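Local coordinates for VgrG protein (Vibrio cholerae, PDB 4E1C) that probably cross-links host actin covalently through an actin cross-linking domain that binds adenine nucleotide and magnesium, at residues Ser23-Glu28 against Cys96-Lys101; Ile27-Ala32 against Ile166-Ser171; Leu278-Pro283 against Leu349-Thr354. One frame throughout, in Å; residues are numbered along the deposited sequence.

Interaction 1 of 3, residues Ser23-Glu28 against Cys96-Lys101; sequences SSIGIE and CEMDDK. With MG (magnesium ion), chain E; ADP (adenosine-5'-diphosphate), chain B.
Ile25 and Cys96 form a hydrogen-bonded antiparallel pair, with Ile25 N to Cys96 O at 2.9 Å and Cys96 N to Ile25 O at 3.0 Å. A third backbone bond, Met98 N to Ser23 O at 3.1 Å, is almost straight (176° at the hydrogen) and continues the ladder past the end of the second strand. Ser23 O also accepts a hydrogen bond from a water.

The apolar contact lies on the Ile25 side. Met98 CG lies 3.7 Å from Ile25 CB, the two side chains crossing at about a right angle, while Cys96 SG sits farther off, 4.3 Å from Ile25 CG2. This pairing of strands 24-32 and 85-97 belongs to a mixed, curled or branched set of strands: Cys96, on the face of Ile25, packs on helix 101-124, whose N-cap is Asp100 at the end of a type I turn from Glu97, and the other face carries the nucleotide.

From that face Ser24 OG, set between its backbone N and carbonyl carbon (chi1 50°), donates to ADP N1 at 2.8 Å. Gly26 lets the ribose come close, its CA 3.2 Å from ADP O2'. Farther along, Glu28 OE2 binds a magnesium ion at 2.5 Å.

Interaction 2 of 3, residues Ile27-Ala32 against Ile166-Ser171; sequences IENELA and ITMTPS. With MG (magnesium ion), chain E; ADP (adenosine-5'-diphosphate), chain B.
Met168 lies across the amide of Asn29 and ends beside Leu31. CB comes first, 3.3 Å from both Asn29 OD1 and Asn29 ND2, so the amide spans the root of the methionine; the two side chains cross at about a right angle. With chi1 at 41°, CG is held between the backbone N and the carbonyl carbon and runs past the amide oxygen, 3.7 Å from Asn29 OD1. SD is nearer, also 3.3 Å from Asn29 OD1. The chain then bends about the CG-SD bond (chi3 78°) and carries CE to Leu31 CD2 at 3.8 Å, the leucine lying alongside and pointing the same way.

Strand 24-32 is here an inner strand, bonded to strand 85-97 along one edge and to strand 167-180 along the other; the latter meets it at a slant, the short axes 129° apart, and turns a corner at Pro170 and Ser171. Leu31 and Ile166 both pack on Phe118 of helix 101-124.

The polar end of Asn29 is held by neighbours: OD1 accepts from Gln173, while ND2 makes a weak bond to Glu30 O. Between the backbones, Ala32 N donates to Thr167 O at 3.1 Å, nearly straight, and the return bond from Thr167 N to Ala32 O is weak, at 3.4 Å.

Interaction 3 of 3, residues Leu278-Pro283 against Leu349-Thr354; sequences LPRTKP and LFEFRT. With MG (magnesium ion), chain D; ADP (adenosine-5'-diphosphate), chain B; SO4 (sulfate ion), chain F.
Arg280 and Glu351 meet across a short antiparallel ladder of strands 277-279 and 345-352, guanidinium and carboxylate planes 90° apart. Glu351 OE1 lies well out of the guanidinium plane, where no N-H points at it, so the long salt bridge (Arg280 NE to Glu351 OE1, 3.8 Å) is one of charge alone. The Arg280 edge is turned instead to ADP O1A and to a water that accepts from NE and donates to Glu351 OE1; NH1 is hydrogen-bonded to His331 O. At the Arg353 edge, NH1 is salt-bridged to Glu351 OE2 at 2.7 Å, and NH1 and NH2 both donate to a sulfate, probably from the crystallisation liquor. Phe350 has a water over one face, toward the rim, and its CD1 lies 3.7 Å from Pro279 CA.

In the ladder, Leu278 N donates to Glu351 O and Glu351 N to Leu278 O, while Arg280 N donates to Leu349 O at 2.7 Å. Thr281 OG1 extends it, accepting from Leu349 N at 2.9 Å.

The salt-bridge network thus runs from the ADP phosphates, at Arg280, through Glu351 to the sulfate, at Arg353. Glu351 OE2 also binds a magnesium ion, at 2.6 Å, a site shared with Gln174. On the adenine, Leu349 CD2 comes to 3.4 Å from ADP C5.

Interactions 1 and 2 lie on one strand, 24-32, flanked by 85-97 and 167-180, with centres about 18 Å apart: interaction 1 samples the first pairing near its start, interaction 2 the second at its far end. Interaction 3 opens later in the chain, its centre about 15 Å from that of interaction 1 and about 19 Å from that of interaction 2, and joins the same network because 345-352 neighbours 167-180. The nucleotide lies between interactions 1 and 3; interaction 2 reaches it only through the shared Ile27 and Glu28. Glu28 OE1 comes within 4.2 Å of Glu351 CD. These glutamates bind different magnesium ions, consistent with an active site assembled from segments distant in sequence.

Interaction 1 of 3, residues Ser23-Glu28 against Cys96-Lys101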
# COMPACT_ATOMS: atom_id res chain seq x y z
N SER A 23 -5.29 -11.48 11.05
CA SER A 23 -4.40 -10.52 10.40
C SER A 23 -3.95 -10.99 9.01
O SER A 23 -3.74 -12.19 8.79
CB SER A 23 -3.21 -10.19 11.29
OG SER A 23 -2.46 -11.36 11.60
N SER A 24 -3.82 -10.04 8.08
CA SER A 24 -3.42 -10.34 6.70
C SER A 24 -2.19 -9.59 6.26
O SER A 24 -1.82 -8.59 6.87
CB SER A 24 -4.59 -10.10 5.76
OG SER A 24 -5.14 -8.82 6.00
N ILE A 25 -1.54 -10.08 5.21
CA ILE A 25 -0.33 -9.49 4.66
C ILE A 25 -0.31 -9.56 3.13
O ILE A 25 -0.73 -10.55 2.55
CB ILE A 25 0.96 -10.08 5.32
CG1 ILE A 25 2.24 -9.30 4.90
CG2 ILE A 25 1.09 -11.60 5.10
CD1 ILE A 25 3.37 -9.25 5.92
N GLY A 26 0.12 -8.47 2.52
CA GLY A 26 0.32 -8.33 1.09
C GLY A 26 1.70 -7.78 0.88
O GLY A 26 2.25 -7.14 1.78
N ILE A 27 2.31 -8.07 -0.27
CA ILE A 27 3.65 -7.59 -0.58
C ILE A 27 3.67 -6.89 -1.95
O ILE A 27 2.79 -7.14 -2.77
CB ILE A 27 4.76 -8.67 -0.45
CG1 ILE A 27 4.59 -9.84 -1.45
CG2 ILE A 27 4.93 -9.15 1.01
CD1 ILE A 27 5.83 -10.76 -1.65
N GLU A 28 4.63 -5.98 -2.15
CA GLU A 28 4.87 -5.25 -3.40
C GLU A 28 6.34 -5.39 -3.69
O GLU A 28 7.15 -5.24 -2.77
CB GLU A 28 4.52 -3.76 -3.27
CG GLU A 28 3.03 -3.49 -3.21
CD GLU A 28 2.70 -2.09 -2.70
OE1 GLU A 28 2.90 -1.82 -1.49
OE2 GLU A 28 2.25 -1.27 -3.52
N CYS A 96 -2.78 -12.68 1.89
CA CYS A 96 -3.03 -13.98 2.51
C CYS A 96 -2.98 -13.77 4.01
O CYS A 96 -2.69 -12.66 4.45
CB CYS A 96 -2.03 -15.04 2.06
SG CYS A 96 -0.32 -14.69 2.53
N GLU A 97 -3.31 -14.81 4.79
CA GLU A 97 -3.26 -14.74 6.26
C GLU A 97 -1.79 -14.71 6.65
O GLU A 97 -0.98 -15.41 6.04
CB GLU A 97 -3.94 -15.97 6.89
CG GLU A 97 -5.38 -16.16 6.45
CD GLU A 97 -6.01 -17.52 6.74
OE1 GLU A 97 -6.87 -17.96 5.94
OE2 GLU A 97 -5.64 -18.13 7.76
N MET A 98 -1.44 -13.86 7.61
CA MET A 98 -0.07 -13.69 8.12
C MET A 98 0.59 -14.98 8.61
O MET A 98 1.81 -15.14 8.46
CB MET A 98 -0.03 -12.63 9.23
CG MET A 98 0.08 -11.25 8.71
SD MET A 98 0.60 -10.03 9.94
CE MET A 98 2.37 -10.19 9.82
N ASP A 99 -0.21 -15.88 9.22
CA ASP A 99 0.28 -17.16 9.74
C ASP A 99 0.12 -18.33 8.76
O ASP A 99 0.35 -19.49 9.13
CB ASP A 99 -0.35 -17.47 11.12
CG ASP A 99 -1.87 -17.66 11.15
OD1 ASP A 99 -2.50 -17.60 10.06
OD2 ASP A 99 -2.42 -17.86 12.25
N ASP A 100 -0.25 -18.03 7.51
CA ASP A 100 -0.39 -19.07 6.48
C ASP A 100 0.97 -19.22 5.77
O ASP A 100 1.23 -18.55 4.77
CB ASP A 100 -1.53 -18.73 5.51
CG ASP A 100 -1.92 -19.83 4.55
OD1 ASP A 100 -1.09 -20.72 4.30
OD2 ASP A 100 -3.02 -19.73 3.95
N LYS A 101 1.84 -20.07 6.34
CA LYS A 101 3.21 -20.34 5.86
C LYS A 101 3.27 -20.76 4.38
O LYS A 101 4.12 -20.26 3.65
CB LYS A 101 3.85 -21.42 6.75
CG LYS A 101 5.36 -21.30 6.95
CD LYS A 101 5.83 -22.05 8.22
CE LYS A 101 5.38 -21.40 9.52
NZ LYS A 101 5.87 -22.13 10.71
MG MG E . 1.13 -1.15 -5.70
PB ADP B . -1.44 0.63 -5.16
O1B ADP B . -2.30 1.53 -4.35
O2B ADP B . -1.96 0.59 -6.62
O3B ADP B . 0.01 1.13 -5.15
PA ADP B . -2.74 -1.73 -4.02
O1A ADP B . -3.84 -0.84 -3.55
O2A ADP B . -3.24 -2.59 -5.19
O3A ADP B . -1.51 -0.84 -4.53
O5' ADP B . -2.28 -2.66 -2.82
C5' ADP B . -1.02 -2.51 -2.17
C4' ADP B . -0.81 -3.68 -1.23
O4' ADP B . -1.98 -3.90 -0.41
C3' ADP B . -0.45 -5.03 -1.86
O3' ADP B . 0.73 -5.52 -1.24
C2' ADP B . -1.66 -5.91 -1.50
O2' ADP B . -1.42 -7.30 -1.35
C1' ADP B . -2.03 -5.28 -0.17
N9 ADP B . -3.35 -5.65 0.34
C8 ADP B . -4.56 -5.51 -0.28
N7 ADP B . -5.57 -5.94 0.44
C5 ADP B . -4.98 -6.39 1.61
C6 ADP B . -5.51 -6.93 2.79
N6 ADP B . -6.82 -7.15 2.98
N1 ADP B . -4.65 -7.26 3.78
C2 ADP B . -3.34 -7.06 3.59
N3 ADP B . -2.73 -6.56 2.52
C4 ADP B . -3.61 -6.23 1.56
O HOH W 1 -2.95 -14.42 10.54

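Interaction 2 of 3, residues Ile27-Ala32 against Ile166-Ser171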
# COMPACT_ATOMS: atom_id res chain seq x y z
N ILE A 27 2.31 -8.07 -0.27
CA ILE A 27 3.65 -7.59 -0.58
C ILE A 27 3.67 -6.89 -1.95
O ILE A 27 2.79 -7.14 -2.77
CB ILE A 27 4.76 -8.67 -0.45
CG1 ILE A 27 4.59 -9.84 -1.45
CG2 ILE A 27 4.93 -9.15 1.01
CD1 ILE A 27 5.83 -10.76 -1.65
N GLU A 28 4.63 -5.98 -2.15
CA GLU A 28 4.87 -5.25 -3.40
C GLU A 28 6.34 -5.39 -3.69
O GLU A 28 7.15 -5.24 -2.77
CB GLU A 28 4.52 -3.76 -3.27
CG GLU A 28 3.03 -3.49 -3.21
CD GLU A 28 2.70 -2.09 -2.70
OE1 GLU A 28 2.90 -1.82 -1.49
OE2 GLU A 28 2.25 -1.27 -3.52
N ASN A 29 6.68 -5.75 -4.93
CA ASN A 29 8.09 -5.95 -5.31
C ASN A 29 8.40 -5.39 -6.69
O ASN A 29 8.01 -5.95 -7.72
CB ASN A 29 8.44 -7.45 -5.25
CG ASN A 29 9.91 -7.76 -5.06
OD1 ASN A 29 10.29 -8.84 -4.62
ND2 ASN A 29 10.79 -6.81 -5.34
N GLU A 30 9.12 -4.28 -6.70
CA GLU A 30 9.53 -3.62 -7.93
C GLU A 30 10.77 -4.34 -8.47
O GLU A 30 11.69 -4.65 -7.71
CB GLU A 30 9.77 -2.13 -7.69
CG GLU A 30 9.84 -1.31 -8.96
CD GLU A 30 10.32 0.11 -8.77
OE1 GLU A 30 10.14 0.93 -9.70
OE2 GLU A 30 10.88 0.42 -7.69
N LEU A 31 10.73 -4.69 -9.75
CA LEU A 31 11.81 -5.45 -10.37
C LEU A 31 12.85 -4.55 -10.97
O LEU A 31 12.54 -3.45 -11.40
CB LEU A 31 11.26 -6.41 -11.46
CG LEU A 31 10.19 -7.42 -11.02
CD1 LEU A 31 9.65 -8.16 -12.18
CD2 LEU A 31 10.70 -8.38 -9.93
N ALA A 32 14.10 -5.03 -11.02
CA ALA A 32 15.20 -4.34 -11.70
C ALA A 32 15.57 -5.21 -12.89
O ALA A 32 15.48 -6.44 -12.82
CB ALA A 32 16.40 -4.20 -10.76
N ILE A 166 17.00 -10.98 -14.01
CA ILE A 166 15.93 -10.20 -13.41
C ILE A 166 15.94 -10.43 -11.91
O ILE A 166 15.87 -11.57 -11.46
CB ILE A 166 14.56 -10.38 -14.12
CG1 ILE A 166 14.65 -10.02 -15.62
CG2 ILE A 166 13.45 -9.61 -13.42
CD1 ILE A 166 15.35 -8.69 -15.97
N THR A 167 16.04 -9.34 -11.13
CA THR A 167 16.17 -9.41 -9.68
C THR A 167 15.15 -8.56 -8.92
O THR A 167 14.45 -7.73 -9.49
CB THR A 167 17.61 -8.96 -9.27
OG1 THR A 167 17.80 -7.59 -9.63
CG2 THR A 167 18.71 -9.84 -9.88
N MET A 168 15.14 -8.74 -7.61
CA MET A 168 14.36 -8.04 -6.60
C MET A 168 15.26 -7.67 -5.43
O MET A 168 16.21 -8.41 -5.14
CB MET A 168 13.16 -8.88 -6.16
CG MET A 168 13.45 -10.34 -5.97
SD MET A 168 11.95 -11.35 -6.09
CE MET A 168 11.70 -11.42 -7.82
N THR A 169 15.03 -6.51 -4.77
CA THR A 169 15.89 -6.02 -3.68
C THR A 169 15.08 -5.29 -2.58
O THR A 169 14.03 -4.74 -2.91
CB THR A 169 17.03 -5.17 -4.29
OG1 THR A 169 18.13 -5.05 -3.39
CG2 THR A 169 16.56 -3.81 -4.82
N PRO A 170 15.54 -5.22 -1.29
CA PRO A 170 14.74 -4.53 -0.26
C PRO A 170 14.29 -3.11 -0.61
O PRO A 170 13.17 -2.74 -0.24
CB PRO A 170 15.64 -4.56 0.99
CG PRO A 170 16.49 -5.77 0.80
CD PRO A 170 16.75 -5.84 -0.69
N SER A 171 15.11 -2.33 -1.35
CA SER A 171 14.76 -0.96 -1.78
C SER A 171 13.55 -0.94 -2.74
O SER A 171 12.89 0.08 -2.85
CB SER A 171 15.96 -0.24 -2.40
OG SER A 171 16.25 -0.70 -3.70
MG MG E . 1.13 -1.15 -5.70
PB ADP B . -1.44 0.63 -5.16
O1B ADP B . -2.30 1.53 -4.35
O2B ADP B . -1.96 0.59 -6.62
O3B ADP B . 0.01 1.13 -5.15
PA ADP B . -2.74 -1.73 -4.02
O1A ADP B . -3.84 -0.84 -3.55
O2A ADP B . -3.24 -2.59 -5.19
O3A ADP B . -1.51 -0.84 -4.53
O5' ADP B . -2.28 -2.66 -2.82
C5' ADP B . -1.02 -2.51 -2.17
C4' ADP B . -0.81 -3.68 -1.23
O4' ADP B . -1.98 -3.90 -0.41
C3' ADP B . -0.45 -5.03 -1.86
O3' ADP B . 0.73 -5.52 -1.24
C2' ADP B . -1.66 -5.91 -1.50
O2' ADP B . -1.42 -7.30 -1.35
C1' ADP B . -2.03 -5.28 -0.17
N9 ADP B . -3.35 -5.65 0.34
C8 ADP B . -4.56 -5.51 -0.28
N7 ADP B . -5.57 -5.94 0.44
C5 ADP B . -4.98 -6.39 1.61
C6 ADP B . -5.51 -6.93 2.79
N6 ADP B . -6.82 -7.15 2.98
N1 ADP B . -4.65 -7.26 3.78
C2 ADP B . -3.34 -7.06 3.59
N3 ADP B . -2.73 -6.56 2.52
C4 ADP B . -3.61 -6.23 1.56
O HOH W 2 18.66 -6.76 -12.88

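Interaction 3 of 3, residues Leu278-Pro283 against Leu349-Thr354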
# COMPACT_ATOMS: atom_id res chain seq x y z
N LEU A 278 2.73 3.44 7.03
CA LEU A 278 1.72 4.28 6.39
C LEU A 278 0.29 3.74 6.48
O LEU A 278 -0.01 2.70 5.87
CB LEU A 278 2.13 4.57 4.94
CG LEU A 278 1.19 5.40 4.07
CD1 LEU A 278 1.21 6.88 4.47
CD2 LEU A 278 1.54 5.24 2.58
N PRO A 279 -0.62 4.47 7.18
CA PRO A 279 -2.03 4.05 7.21
C PRO A 279 -2.57 4.06 5.78
O PRO A 279 -2.32 5.01 5.03
CB PRO A 279 -2.71 5.11 8.10
CG PRO A 279 -1.58 5.69 8.93
CD PRO A 279 -0.44 5.73 7.94
N ARG A 280 -3.20 2.94 5.37
CA ARG A 280 -3.72 2.73 4.03
C ARG A 280 -5.24 2.75 3.97
O ARG A 280 -5.79 2.67 2.88
CB ARG A 280 -3.17 1.41 3.45
CG ARG A 280 -1.66 1.47 3.14
CD ARG A 280 -1.32 2.36 1.94
NE ARG A 280 -1.92 1.84 0.70
CZ ARG A 280 -2.89 2.44 0.03
NH1 ARG A 280 -3.35 3.62 0.43
NH2 ARG A 280 -3.39 1.89 -1.07
N THR A 281 -5.91 2.86 5.15
CA THR A 281 -7.37 2.89 5.29
C THR A 281 -7.82 4.30 5.69
O THR A 281 -7.16 4.96 6.49
CB THR A 281 -7.85 1.78 6.26
OG1 THR A 281 -7.36 0.50 5.84
CG2 THR A 281 -9.36 1.71 6.39
N LYS A 282 -8.96 4.74 5.13
CA LYS A 282 -9.60 6.03 5.40
C LYS A 282 -9.86 6.17 6.90
O LYS A 282 -10.60 5.34 7.44
CB LYS A 282 -10.91 6.13 4.60
CG LYS A 282 -11.70 7.42 4.81
CD LYS A 282 -13.05 7.38 4.04
CE LYS A 282 -12.85 7.33 2.53
NZ LYS A 282 -14.13 7.44 1.81
N PRO A 283 -9.27 7.16 7.59
CA PRO A 283 -9.49 7.26 9.05
C PRO A 283 -10.94 7.26 9.53
O PRO A 283 -11.25 6.62 10.53
CB PRO A 283 -8.73 8.54 9.44
CG PRO A 283 -7.61 8.60 8.42
CD PRO A 283 -8.31 8.18 7.13
N LEU A 349 -5.46 -1.13 7.31
CA LEU A 349 -4.20 -1.54 6.69
C LEU A 349 -3.08 -0.53 6.82
O LEU A 349 -3.30 0.68 6.91
CB LEU A 349 -4.48 -1.86 5.20
CG LEU A 349 -4.93 -3.30 4.89
CD1 LEU A 349 -6.34 -3.59 5.40
CD2 LEU A 349 -4.93 -3.51 3.43
N PHE A 350 -1.86 -1.05 6.80
CA PHE A 350 -0.66 -0.26 6.97
C PHE A 350 0.43 -0.76 6.06
O PHE A 350 0.71 -1.96 6.03
CB PHE A 350 -0.20 -0.32 8.45
CG PHE A 350 -1.27 0.13 9.40
CD1 PHE A 350 -1.39 1.48 9.75
CD2 PHE A 350 -2.20 -0.77 9.91
CE1 PHE A 350 -2.42 1.91 10.59
CE2 PHE A 350 -3.25 -0.33 10.73
CZ PHE A 350 -3.35 1.00 11.07
N GLU A 351 1.09 0.18 5.35
CA GLU A 351 2.18 -0.11 4.45
C GLU A 351 3.51 0.18 5.13
O GLU A 351 3.72 1.29 5.64
CB GLU A 351 2.03 0.74 3.18
CG GLU A 351 3.12 0.57 2.14
CD GLU A 351 3.00 1.53 0.97
OE1 GLU A 351 1.86 1.84 0.56
OE2 GLU A 351 4.05 1.96 0.45
N PHE A 352 4.41 -0.80 5.12
CA PHE A 352 5.75 -0.62 5.66
C PHE A 352 6.57 -0.13 4.46
O PHE A 352 6.81 -0.89 3.52
CB PHE A 352 6.29 -1.96 6.24
CG PHE A 352 5.62 -2.34 7.53
CD1 PHE A 352 4.35 -2.93 7.54
CD2 PHE A 352 6.23 -2.09 8.76
CE1 PHE A 352 3.71 -3.23 8.75
CE2 PHE A 352 5.61 -2.44 9.96
CZ PHE A 352 4.35 -3.00 9.95
N ARG A 353 6.93 1.17 4.46
CA ARG A 353 7.69 1.84 3.39
C ARG A 353 9.04 1.17 3.14
O ARG A 353 9.47 1.06 1.99
CB ARG A 353 7.82 3.35 3.68
CG ARG A 353 6.45 4.04 3.78
CD ARG A 353 5.71 4.08 2.43
NE ARG A 353 6.41 4.96 1.49
CZ ARG A 353 6.18 5.04 0.19
NH1 ARG A 353 5.25 4.29 -0.38
NH2 ARG A 353 6.87 5.90 -0.56
N THR A 354 9.66 0.69 4.23
CA THR A 354 10.85 -0.15 4.28
C THR A 354 10.37 -1.40 5.04
O THR A 354 9.71 -1.27 6.08
CB THR A 354 12.01 0.58 5.01
OG1 THR A 354 12.42 1.68 4.21
CG2 THR A 354 13.22 -0.31 5.26
MG MG D . 4.04 0.99 -1.96
PB ADP B . -1.44 0.63 -5.16
O1B ADP B . -2.30 1.53 -4.35
O2B ADP B . -1.96 0.59 -6.62
O3B ADP B . 0.01 1.13 -5.15
PA ADP B . -2.74 -1.73 -4.02
O1A ADP B . -3.84 -0.84 -3.55
O2A ADP B . -3.24 -2.59 -5.19
O3A ADP B . -1.51 -0.84 -4.53
O5' ADP B . -2.28 -2.66 -2.82
C5' ADP B . -1.02 -2.51 -2.17
C4' ADP B . -0.81 -3.68 -1.23
O4' ADP B . -1.98 -3.90 -0.41
C3' ADP B . -0.45 -5.03 -1.86
O3' ADP B . 0.73 -5.52 -1.24
C2' ADP B . -1.66 -5.91 -1.50
O2' ADP B . -1.42 -7.30 -1.35
C1' ADP B . -2.03 -5.28 -0.17
N9 ADP B . -3.35 -5.65 0.34
C8 ADP B . -4.56 -5.51 -0.28
N7 ADP B . -5.57 -5.94 0.44
C5 ADP B . -4.98 -6.39 1.61
C6 ADP B . -5.51 -6.93 2.79
N6 ADP B . -6.82 -7.15 2.98
N1 ADP B . -4.65 -7.26 3.78
C2 ADP B . -3.34 -7.06 3.59
N3 ADP B . -2.73 -6.56 2.52
C4 ADP B . -3.61 -6.23 1.56
S SO4 F . 5.11 5.58 -4.02
O1 SO4 F . 5.51 5.14 -5.35
O2 SO4 F . 6.31 5.93 -3.27
O3 SO4 F . 4.23 6.74 -4.15
O4 SO4 F . 4.40 4.49 -3.36
O HOH W 3 -0.26 -0.67 0.56
O HOH W 4 -5.10 2.39 8.14